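Local coordinates for protein laccase (Botrytis aclada, PDB 3SQR) that oxidises phenols such as hydroquinones while reducing dioxygen to water at bound copper ions, and probably takes part in lignin degradation, at residues A[127-132]-A[515-520]; A[435-440]-A[536-541]; A[520-525]-A[540-545]. One frame throughout, in Å; residues are numbered along the deposited sequence.

Overall arrangement
Following the chain from the N terminus, 127-132 comes first and is separated by 382 residues from its partner, so contact 1 closes by far the widest loop and ties the first cupredoxin domain to the third. Within that span lies 435-440, whose partner 536-541 comes only after 515-520, so contacts 1 and 2 cross. Contact 3 opens at G520, where contact 1 ends, and closes a short loop of 14 residues; 520-525 lies within the span of contact 2, and both contacts end on strand 537-542, sharing F540 and V541. That strand pairs in parallel with 436-439 and antiparallel with 520-526. E542 also joins contact 3 to contact 1 by a probable hydrogen bond to N518 N.

Contact 1 (A[127-132]-A[515-520]); sequences GIRQLG and KLDNPG
N518 meets R129 and L131 where loops of two cupredoxin domains touch: 127-132 follows strand 123-125 in the first domain of this multicopper oxidase, and 515-520 turns between strands 509-515 and 520-526 in the third. The contact is part of the interface between these domains, where the trinuclear copper cluster lies in this family; the side chain of Q130 is about 11 Å from a bound copper ion. The tight part is built round the buried N518, which points its side chain at the facing loop, CG anti to the backbone N (chi1 -164°). N518 ND2 donates to R129 O at 2.8 Å, a short but weak bond bent to 130° at the hydrogen, and also bonds the carbonyl of G469. Asparagine suits the place because ND2 serves two carbonyls while OD1 accepts from water. N518 OD1 is also in van der Waals contact with L131 CD1, at 3.5 Å.

Next to it, at D517, the contact is held by charge. The fully extended chain of R129 carries its guanidinium there, and R129 NH2 and D517 OD2 form a salt bridge of 3.1 Å whose hydrogen bond is weak. The carboxylate comes to the guanidinium edge, but with the two planes 67° apart the groups do not pair flat. A water also links them, accepting from R129 NE and donating to D517 OD1. R129 NH1 bonds the carbonyl of Y59, a further anchor for this buried cation.

The loose side belongs to L131 and G132, both exposed. L131 CD2 rests 3.7 Å above the R129 guanidinium plane, offset toward its rim, an apolar contact on one face. At G132, whose positive phi favours glycine, the loops join through solvent: one water accepts from G132 N at 2.7 Å and donates to N518 OD1 at 2.6 Å.

Contact 2 (A[435-440]-A[536-541]); sequences NVVALE and LAMQFV
The F540 ring meets V437 and L439 across the strands, and M538 of its own strand on one face, where M538 CE stands 3.5 Å above the ring plane, offset toward the rim. V437 and L439 come in obliquely: V437 CB is 3.8 Å from F540 CD1, and L439 CD1 is 3.6 Å from the same ring carbon. Y451 and F514 make edge-to-face pairs with this ring, so a phenylalanine is well suited to a spot ringed by apolar and aromatic groups. The other flat group, the N435 amide, works in its own plane: N435 ND2 donates to A537 O at 2.9 Å, nearly straight at 168°, while its OD1 is bonded by S409.

The two segments are parallel neighbours in a sheet of the third cupredoxin domain, strand 436-439 being at the sheet's margin and crossing 537-541 at 25°. The backbone ladder runs from N435 O, which receives Q539 N, to V437, whose N-H and C=O both bond strand 537-541: V437 N reaches Q539 O at 2.8 Å, and V437 O takes V541 N at 2.9 Å. V541 O then receives L439 N. M538 CG sits between the backbone N and the carbonyl carbon (chi1 50°), and two further bends curl the flexible thioether chain back, pressing M538 CE tightly against V437 CG2 at 3.2 Å. Beta-branched valines fit such extended strands, and on the sheet face opposite F540 another pair packs closely, with V436 CG1 at 3.4 Å from V541 CG2.

Contact 3 (A[520-525]-A[540-545]); sequences GSWLLH and FVESQS. With CU (copper (II) ion), chain E.
In the third cupredoxin domain, W522 faces F540 in the antiparallel pairing of strand 537-542 with strand 520-526, which runs into the His-Cys-His segment H525-C526-H527. W522 N donates to F540 O at 2.8 Å and F540 N returns a bond to W522 O; G520 and E542 form the next hydrogen-bonded pair, closed by E542 N to G520 O, also 2.8 Å. The indole of W522 lies over the backbone of G520, with G520 C 3.6 Å above the ring plane, offset toward the rim; glycine suits the place because a CB here would clash with W522 CZ2.

At the indole edge E542 OE1 approaches W522 CD1 to 3.3 Å, the ring and carboxylate planes 63° apart. The extended chain of buried E542 carries a carboxylate that accepts twice: OE1 from H470 and OE2 from N518 N, while W522 NE1 donates to N518 O. Leucine fills the apolar side, L524 CD1 meeting the F540 edge in plane at 4.0 Å from CE2. One residue on, H525 binds a copper ion, probably type 3, together with H170, H468 and a water; H525 NE2 lies 2.0 Å from the metal.

Contact 1 (A[127-132]-A[515-520])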
loop_
_atom_site.group_PDB
_atom_site.type_symbol
_atom_site.label_atom_id
_atom_site.label_comp_id
_atom_site.label_asym_id
_atom_site.label_seq_id
_atom_site.Cartn_x
_atom_site.Cartn_y
_atom_site.Cartn_z
ATOM N N GLY A 127 0.792 6.124 -1.597
ATOM C CA GLY A 127 0.854 6.520 -2.973
ATOM C C GLY A 127 0.619 8.006 -3.183
ATOM O O GLY A 127 0.661 8.474 -4.320
ATOM N N ILE A 128 0.417 8.742 -2.096
ATOM C CA ILE A 128 0.165 10.145 -2.192
ATOM C C ILE A 128 1.489 10.832 -2.450
ATOM O O ILE A 128 2.397 10.700 -1.678
ATOM C CB ILE A 128 -0.575 10.714 -0.934
ATOM C CG1 ILE A 128 -1.979 10.047 -0.826
ATOM C CG2 ILE A 128 -0.813 12.222 -1.070
ATOM C CD1 ILE A 128 -2.950 10.265 -2.045
ATOM N N ARG A 129 1.509 11.679 -3.457
ATOM C CA ARG A 129 2.778 12.211 -3.961
ATOM C C ARG A 129 3.492 13.099 -2.942
ATOM O O ARG A 129 4.704 13.099 -2.897
ATOM C CB ARG A 129 2.466 12.992 -5.206
ATOM C CG ARG A 129 3.647 13.383 -5.960
ATOM C CD ARG A 129 3.229 14.272 -7.088
ATOM N NE ARG A 129 4.343 14.561 -7.999
ATOM C CZ ARG A 129 4.202 15.322 -9.092
ATOM N NH1 ARG A 129 3.056 15.874 -9.341
ATOM N NH2 ARG A 129 5.194 15.483 -9.944
ATOM N N GLN A 130 2.717 13.863 -2.153
ATOM C CA GLN A 130 3.218 14.811 -1.190
ATOM C C GLN A 130 4.190 15.814 -1.794
ATOM O O GLN A 130 5.134 16.214 -1.140
ATOM C CB GLN A 130 3.927 14.080 -0.030
ATOM C CG GLN A 130 3.031 13.035 0.698
ATOM C CD GLN A 130 1.937 13.653 1.517
ATOM O OE1 GLN A 130 1.806 14.878 1.602
ATOM N NE2 GLN A 130 1.127 12.806 2.149
ATOM N N LEU A 131 3.895 16.259 -2.979
ATOM C CA LEU A 131 4.654 17.382 -3.598
ATOM C C LEU A 131 4.586 18.621 -2.714
ATOM O O LEU A 131 3.504 19.156 -2.429
ATOM C CB LEU A 131 4.134 17.622 -5.000
ATOM C CG LEU A 131 4.790 18.701 -5.844
ATOM C CD1 LEU A 131 6.226 18.420 -5.965
ATOM C CD2 LEU A 131 4.079 18.751 -7.235
ATOM N N GLY A 132 5.751 19.015 -2.162
ATOM C CA GLY A 132 5.799 20.133 -1.239
ATOM C C GLY A 132 5.258 19.896 0.152
ATOM O O GLY A 132 5.068 20.844 0.960
ATOM N N LYS A 515 10.923 10.711 -12.334
ATOM C CA LYS A 515 11.501 12.009 -12.628
ATOM C C LYS A 515 11.884 12.719 -11.363
ATOM O O LYS A 515 11.193 12.623 -10.312
ATOM C CB LYS A 515 10.488 12.824 -13.404
ATOM C CG LYS A 515 11.126 14.034 -14.065
ATOM C CD LYS A 515 10.214 14.676 -14.994
ATOM C CE LYS A 515 10.927 15.880 -15.614
ATOM N NZ LYS A 515 9.943 16.647 -16.397
ATOM N N LEU A 516 12.986 13.469 -11.438
ATOM C CA LEU A 516 13.406 14.286 -10.336
ATOM C C LEU A 516 12.491 15.485 -10.244
ATOM O O LEU A 516 12.773 16.551 -10.785
ATOM C CB LEU A 516 14.902 14.671 -10.534
ATOM C CG LEU A 516 15.889 13.590 -10.076
ATOM C CD1 LEU A 516 15.472 12.248 -10.475
ATOM C CD2 LEU A 516 17.331 13.898 -10.580
ATOM N N ASP A 517 11.345 15.301 -9.565
ATOM C CA ASP A 517 10.283 16.287 -9.601
ATOM C C ASP A 517 9.686 16.572 -8.212
ATOM O O ASP A 517 8.692 17.293 -8.079
ATOM C CB ASP A 517 9.188 15.841 -10.590
ATOM C CG ASP A 517 8.489 14.562 -10.154
ATOM O OD1 ASP A 517 8.759 14.141 -9.017
ATOM O OD2 ASP A 517 7.737 14.002 -10.968
ATOM N N ASN A 518 10.303 16.031 -7.158
ATOM C CA ASN A 518 9.737 16.109 -5.882
ATOM C C ASN A 518 10.836 16.041 -4.854
ATOM O O ASN A 518 11.165 14.975 -4.332
ATOM C CB ASN A 518 8.792 14.932 -5.635
ATOM C CG ASN A 518 7.875 15.163 -4.459
ATOM O OD1 ASN A 518 7.939 16.190 -3.805
ATOM N ND2 ASN A 518 6.973 14.204 -4.210
ATOM N N PRO A 519 11.491 17.182 -4.620
ATOM C CA PRO A 519 12.542 17.109 -3.595
ATOM C C PRO A 519 12.057 16.575 -2.261
ATOM O O PRO A 519 10.959 16.939 -1.784
ATOM C CB PRO A 519 12.972 18.566 -3.471
ATOM C CG PRO A 519 12.625 19.154 -4.727
ATOM C CD PRO A 519 11.360 18.506 -5.232
ATOM N N GLY A 520 12.874 15.768 -1.608
ATOM C CA GLY A 520 12.490 15.126 -0.349
ATOM C C GLY A 520 13.295 13.875 -0.068
ATOM O O GLY A 520 14.290 13.568 -0.700
HETATM O O HOH W 1 6.649 12.861 -7.942
HETATM O O HOH W 2 7.885 17.044 -0.884
HETATM O O HOH W 3 8.237 18.684 -3.269
#

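Contact 2 (A[435-440]-A[536-541])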
loop_
_atom_site.group_PDB
_atom_site.type_symbol
_atom_site.label_atom_id
_atom_site.label_comp_id
_atom_site.label_asym_id
_atom_site.label_seq_id
_atom_site.Cartn_x
_atom_site.Cartn_y
_atom_site.Cartn_z
ATOM N N ASN A 435 20.621 3.702 4.220
ATOM C CA ASN A 435 20.532 3.306 2.825
ATOM C C ASN A 435 20.135 4.441 1.864
ATOM O O ASN A 435 19.319 4.274 0.918
ATOM C CB ASN A 435 19.616 2.101 2.698
ATOM C CG ASN A 435 20.208 0.877 3.300
ATOM O OD1 ASN A 435 21.337 0.913 3.812
ATOM N ND2 ASN A 435 19.484 -0.229 3.231
ATOM N N VAL A 436 20.792 5.594 2.021
ATOM C CA VAL A 436 20.450 6.771 1.225
ATOM C C VAL A 436 21.071 6.681 -0.148
ATOM O O VAL A 436 22.267 6.463 -0.299
ATOM C CB VAL A 436 20.817 8.131 1.897
ATOM C CG1 VAL A 436 20.642 9.277 0.907
ATOM C CG2 VAL A 436 19.989 8.337 3.120
ATOM N N VAL A 437 20.266 6.869 -1.168
ATOM C CA VAL A 437 20.784 7.164 -2.480
ATOM C C VAL A 437 20.451 8.628 -2.735
ATOM O O VAL A 437 19.275 9.038 -2.715
ATOM C CB VAL A 437 20.124 6.339 -3.554
ATOM C CG1 VAL A 437 20.509 6.820 -4.939
ATOM C CG2 VAL A 437 20.404 4.844 -3.366
ATOM N N ALA A 438 21.477 9.414 -3.035
ATOM C CA ALA A 438 21.275 10.827 -3.347
ATOM C C ALA A 438 20.926 10.976 -4.812
ATOM O O ALA A 438 21.574 10.386 -5.671
ATOM C CB ALA A 438 22.575 11.692 -3.001
ATOM N N LEU A 439 19.890 11.728 -5.102
ATOM C CA LEU A 439 19.503 12.008 -6.465
ATOM C C LEU A 439 19.619 13.514 -6.662
ATOM O O LEU A 439 19.132 14.314 -5.861
ATOM C CB LEU A 439 18.069 11.576 -6.765
ATOM C CG LEU A 439 17.721 10.103 -6.547
ATOM C CD1 LEU A 439 16.215 9.903 -6.809
ATOM C CD2 LEU A 439 18.516 9.203 -7.410
ATOM N N GLU A 440 20.249 13.899 -7.755
ATOM C CA GLU A 440 20.409 15.338 -8.060
ATOM C C GLU A 440 20.350 15.410 -9.558
ATOM O O GLU A 440 20.838 14.500 -10.228
ATOM C CB GLU A 440 21.769 15.880 -7.583
ATOM C CG GLU A 440 21.962 16.004 -6.103
ATOM C CD GLU A 440 21.127 17.103 -5.444
ATOM O OE1 GLU A 440 20.442 17.927 -6.116
ATOM O OE2 GLU A 440 21.159 17.103 -4.210
ATOM N N LEU A 536 14.404 -4.433 4.383
ATOM C CA LEU A 536 14.430 -4.424 2.956
ATOM C C LEU A 536 13.910 -3.113 2.423
ATOM O O LEU A 536 12.756 -2.997 2.028
ATOM C CB LEU A 536 13.577 -5.589 2.355
ATOM C CG LEU A 536 14.067 -6.110 1.035
ATOM C CD1 LEU A 536 13.300 -7.376 0.642
ATOM C CD2 LEU A 536 13.948 -5.095 -0.058
ATOM N N ALA A 537 14.791 -2.156 2.360
ATOM C CA ALA A 537 14.406 -0.801 2.155
ATOM C C ALA A 537 15.620 0.051 1.883
ATOM O O ALA A 537 16.700 -0.240 2.367
ATOM C CB ALA A 537 13.658 -0.285 3.418
ATOM N N MET A 538 15.400 1.149 1.162
ATOM C CA MET A 538 16.358 2.183 1.031
ATOM C C MET A 538 15.590 3.505 0.892
ATOM O O MET A 538 14.378 3.538 1.075
ATOM C CB MET A 538 17.297 1.913 -0.120
ATOM C CG MET A 538 16.582 1.581 -1.401
ATOM S SD MET A 538 15.882 2.972 -2.112
ATOM C CE MET A 538 17.403 3.892 -2.576
ATOM N N GLN A 539 16.286 4.592 0.695
ATOM C CA GLN A 539 15.605 5.847 0.516
ATOM C C GLN A 539 16.388 6.754 -0.390
ATOM O O GLN A 539 17.597 6.694 -0.440
ATOM C CB GLN A 539 15.300 6.515 1.864
ATOM C CG GLN A 539 16.527 6.993 2.631
ATOM C CD GLN A 539 16.182 7.454 4.028
ATOM O OE1 GLN A 539 15.515 8.464 4.227
ATOM N NE2 GLN A 539 16.662 6.707 5.008
ATOM N N PHE A 540 15.641 7.568 -1.142
ATOM C CA PHE A 540 16.213 8.537 -2.038
ATOM C C PHE A 540 16.158 9.887 -1.378
ATOM O O PHE A 540 15.104 10.328 -0.949
ATOM C CB PHE A 540 15.450 8.572 -3.360
ATOM C CG PHE A 540 15.472 7.275 -4.076
ATOM C CD1 PHE A 540 16.551 6.912 -4.860
ATOM C CD2 PHE A 540 14.407 6.374 -3.955
ATOM C CE1 PHE A 540 16.601 5.739 -5.500
ATOM C CE2 PHE A 540 14.422 5.130 -4.642
ATOM C CZ PHE A 540 15.503 4.807 -5.401
ATOM N N VAL A 541 17.325 10.539 -1.260
ATOM C CA VAL A 541 17.345 11.909 -0.805
ATOM C C VAL A 541 17.505 12.630 -2.100
ATOM O O VAL A 541 18.569 12.591 -2.779
ATOM C CB VAL A 541 18.419 12.204 0.238
ATOM C CG1 VAL A 541 18.569 13.766 0.418
ATOM C CG2 VAL A 541 18.094 11.459 1.602
HETATM O O HOH W 4 19.910 15.164 -2.744
#

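Contact 3 (A[520-525]-A[540-545])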
loop_
_atom_site.group_PDB
_atom_site.type_symbol
_atom_site.label_atom_id
_atom_site.label_comp_id
_atom_site.label_asym_id
_atom_site.label_seq_id
_atom_site.Cartn_x
_atom_site.Cartn_y
_atom_site.Cartn_z
ATOM N N GLY A 520 12.874 15.768 -1.608
ATOM C CA GLY A 520 12.490 15.126 -0.349
ATOM C C GLY A 520 13.295 13.875 -0.068
ATOM O O GLY A 520 14.290 13.568 -0.700
ATOM N N SER A 521 12.839 13.168 0.928
ATOM C CA SER A 521 13.466 11.967 1.344
ATOM C C SER A 521 12.408 10.903 1.238
ATOM O O SER A 521 11.484 10.868 2.057
ATOM C CB SER A 521 13.930 12.123 2.762
ATOM O OG SER A 521 12.872 12.566 3.585
ATOM N N TRP A 522 12.604 10.037 0.263
ATOM C CA TRP A 522 11.582 9.087 -0.168
ATOM C C TRP A 522 11.968 7.641 0.073
ATOM O O TRP A 522 12.901 7.132 -0.516
ATOM C CB TRP A 522 11.275 9.346 -1.634
ATOM C CG TRP A 522 10.907 10.743 -1.866
ATOM C CD1 TRP A 522 11.537 11.653 -2.681
ATOM C CD2 TRP A 522 9.828 11.444 -1.280
ATOM N NE1 TRP A 522 10.941 12.823 -2.632
ATOM C CE2 TRP A 522 9.858 12.760 -1.817
ATOM C CE3 TRP A 522 8.780 11.092 -0.443
ATOM C CZ2 TRP A 522 8.918 13.708 -1.512
ATOM C CZ3 TRP A 522 7.828 12.063 -0.120
ATOM C CH2 TRP A 522 7.922 13.370 -0.641
ATOM N N LEU A 523 11.227 7.006 0.927
ATOM C CA LEU A 523 11.439 5.615 1.262
ATOM C C LEU A 523 11.062 4.705 0.075
ATOM O O LEU A 523 10.095 4.978 -0.654
ATOM C CB LEU A 523 10.613 5.237 2.479
ATOM C CG LEU A 523 10.858 3.835 3.054
ATOM C CD1 LEU A 523 12.321 3.771 3.638
ATOM C CD2 LEU A 523 9.840 3.497 4.107
ATOM N N LEU A 524 11.842 3.657 -0.144
ATOM C CA LEU A 524 11.456 2.612 -1.073
ATOM C C LEU A 524 11.684 1.309 -0.312
ATOM O O LEU A 524 12.697 1.136 0.325
ATOM C CB LEU A 524 12.317 2.632 -2.331
ATOM C CG LEU A 524 12.104 1.419 -3.257
ATOM C CD1 LEU A 524 12.225 1.846 -4.716
ATOM C CD2 LEU A 524 13.079 0.272 -2.865
ATOM N N HIS A 525 10.700 0.425 -0.325
ATOM C CA HIS A 525 10.781 -0.745 0.480
ATOM C C HIS A 525 9.864 -1.819 0.002
ATOM O O HIS A 525 8.910 -1.544 -0.724
ATOM C CB HIS A 525 10.431 -0.417 1.925
ATOM C CG HIS A 525 9.025 0.023 2.112
ATOM N ND1 HIS A 525 8.045 -0.799 2.623
ATOM C CD2 HIS A 525 8.423 1.203 1.832
ATOM C CE1 HIS A 525 6.914 -0.123 2.702
ATOM N NE2 HIS A 525 7.109 1.082 2.194
ATOM N N PHE A 540 15.641 7.568 -1.142
ATOM C CA PHE A 540 16.213 8.537 -2.038
ATOM C C PHE A 540 16.158 9.887 -1.378
ATOM O O PHE A 540 15.104 10.328 -0.949
ATOM C CB PHE A 540 15.450 8.572 -3.360
ATOM C CG PHE A 540 15.472 7.275 -4.076
ATOM C CD1 PHE A 540 16.551 6.912 -4.860
ATOM C CD2 PHE A 540 14.407 6.374 -3.955
ATOM C CE1 PHE A 540 16.601 5.739 -5.500
ATOM C CE2 PHE A 540 14.422 5.130 -4.642
ATOM C CZ PHE A 540 15.503 4.807 -5.401
ATOM N N VAL A 541 17.325 10.539 -1.260
ATOM C CA VAL A 541 17.345 11.909 -0.805
ATOM C C VAL A 541 17.505 12.630 -2.100
ATOM O O VAL A 541 18.569 12.591 -2.779
ATOM C CB VAL A 541 18.419 12.204 0.238
ATOM C CG1 VAL A 541 18.569 13.766 0.418
ATOM C CG2 VAL A 541 18.094 11.459 1.602
ATOM N N GLU A 542 16.380 13.166 -2.534
ATOM C CA GLU A 542 16.201 13.784 -3.801
ATOM C C GLU A 542 16.283 15.313 -3.735
ATOM O O GLU A 542 15.478 15.976 -3.078
ATOM C CB GLU A 542 14.787 13.401 -4.363
ATOM C CG GLU A 542 14.481 13.989 -5.723
ATOM C CD GLU A 542 13.155 13.525 -6.237
ATOM O OE1 GLU A 542 12.650 12.552 -5.654
ATOM O OE2 GLU A 542 12.584 14.205 -7.069
ATOM N N SER A 543 17.235 15.865 -4.472
ATOM C CA SER A 543 17.310 17.331 -4.608
ATOM C C SER A 543 17.256 18.005 -3.255
ATOM O O SER A 543 16.475 18.931 -2.998
ATOM C CB SER A 543 16.209 17.816 -5.534
ATOM O OG SER A 543 16.354 17.162 -6.764
ATOM N N GLN A 544 18.116 17.546 -2.356
ATOM C CA GLN A 544 18.073 17.960 -1.007
ATOM C C GLN A 544 17.940 19.478 -0.797
ATOM O O GLN A 544 17.190 19.938 0.057
ATOM C CB GLN A 544 19.348 17.472 -0.284
ATOM C CG GLN A 544 19.296 17.800 1.128
ATOM C CD GLN A 544 20.357 17.119 1.892
ATOM O OE1 GLN A 544 20.849 16.065 1.475
ATOM N NE2 GLN A 544 20.704 17.676 3.038
ATOM N N SER A 545 18.731 20.220 -1.528
ATOM C CA SER A 545 18.842 21.652 -1.217
ATOM C C SER A 545 17.624 22.360 -1.809
ATOM O O SER A 545 17.363 23.542 -1.500
ATOM C CB SER A 545 20.153 22.218 -1.784
ATOM O OG SER A 545 20.132 22.165 -3.202
HETATM CU CU CU E . 6.023 2.733 2.459
HETATM O O HOH W 5 4.113 1.932 2.727
#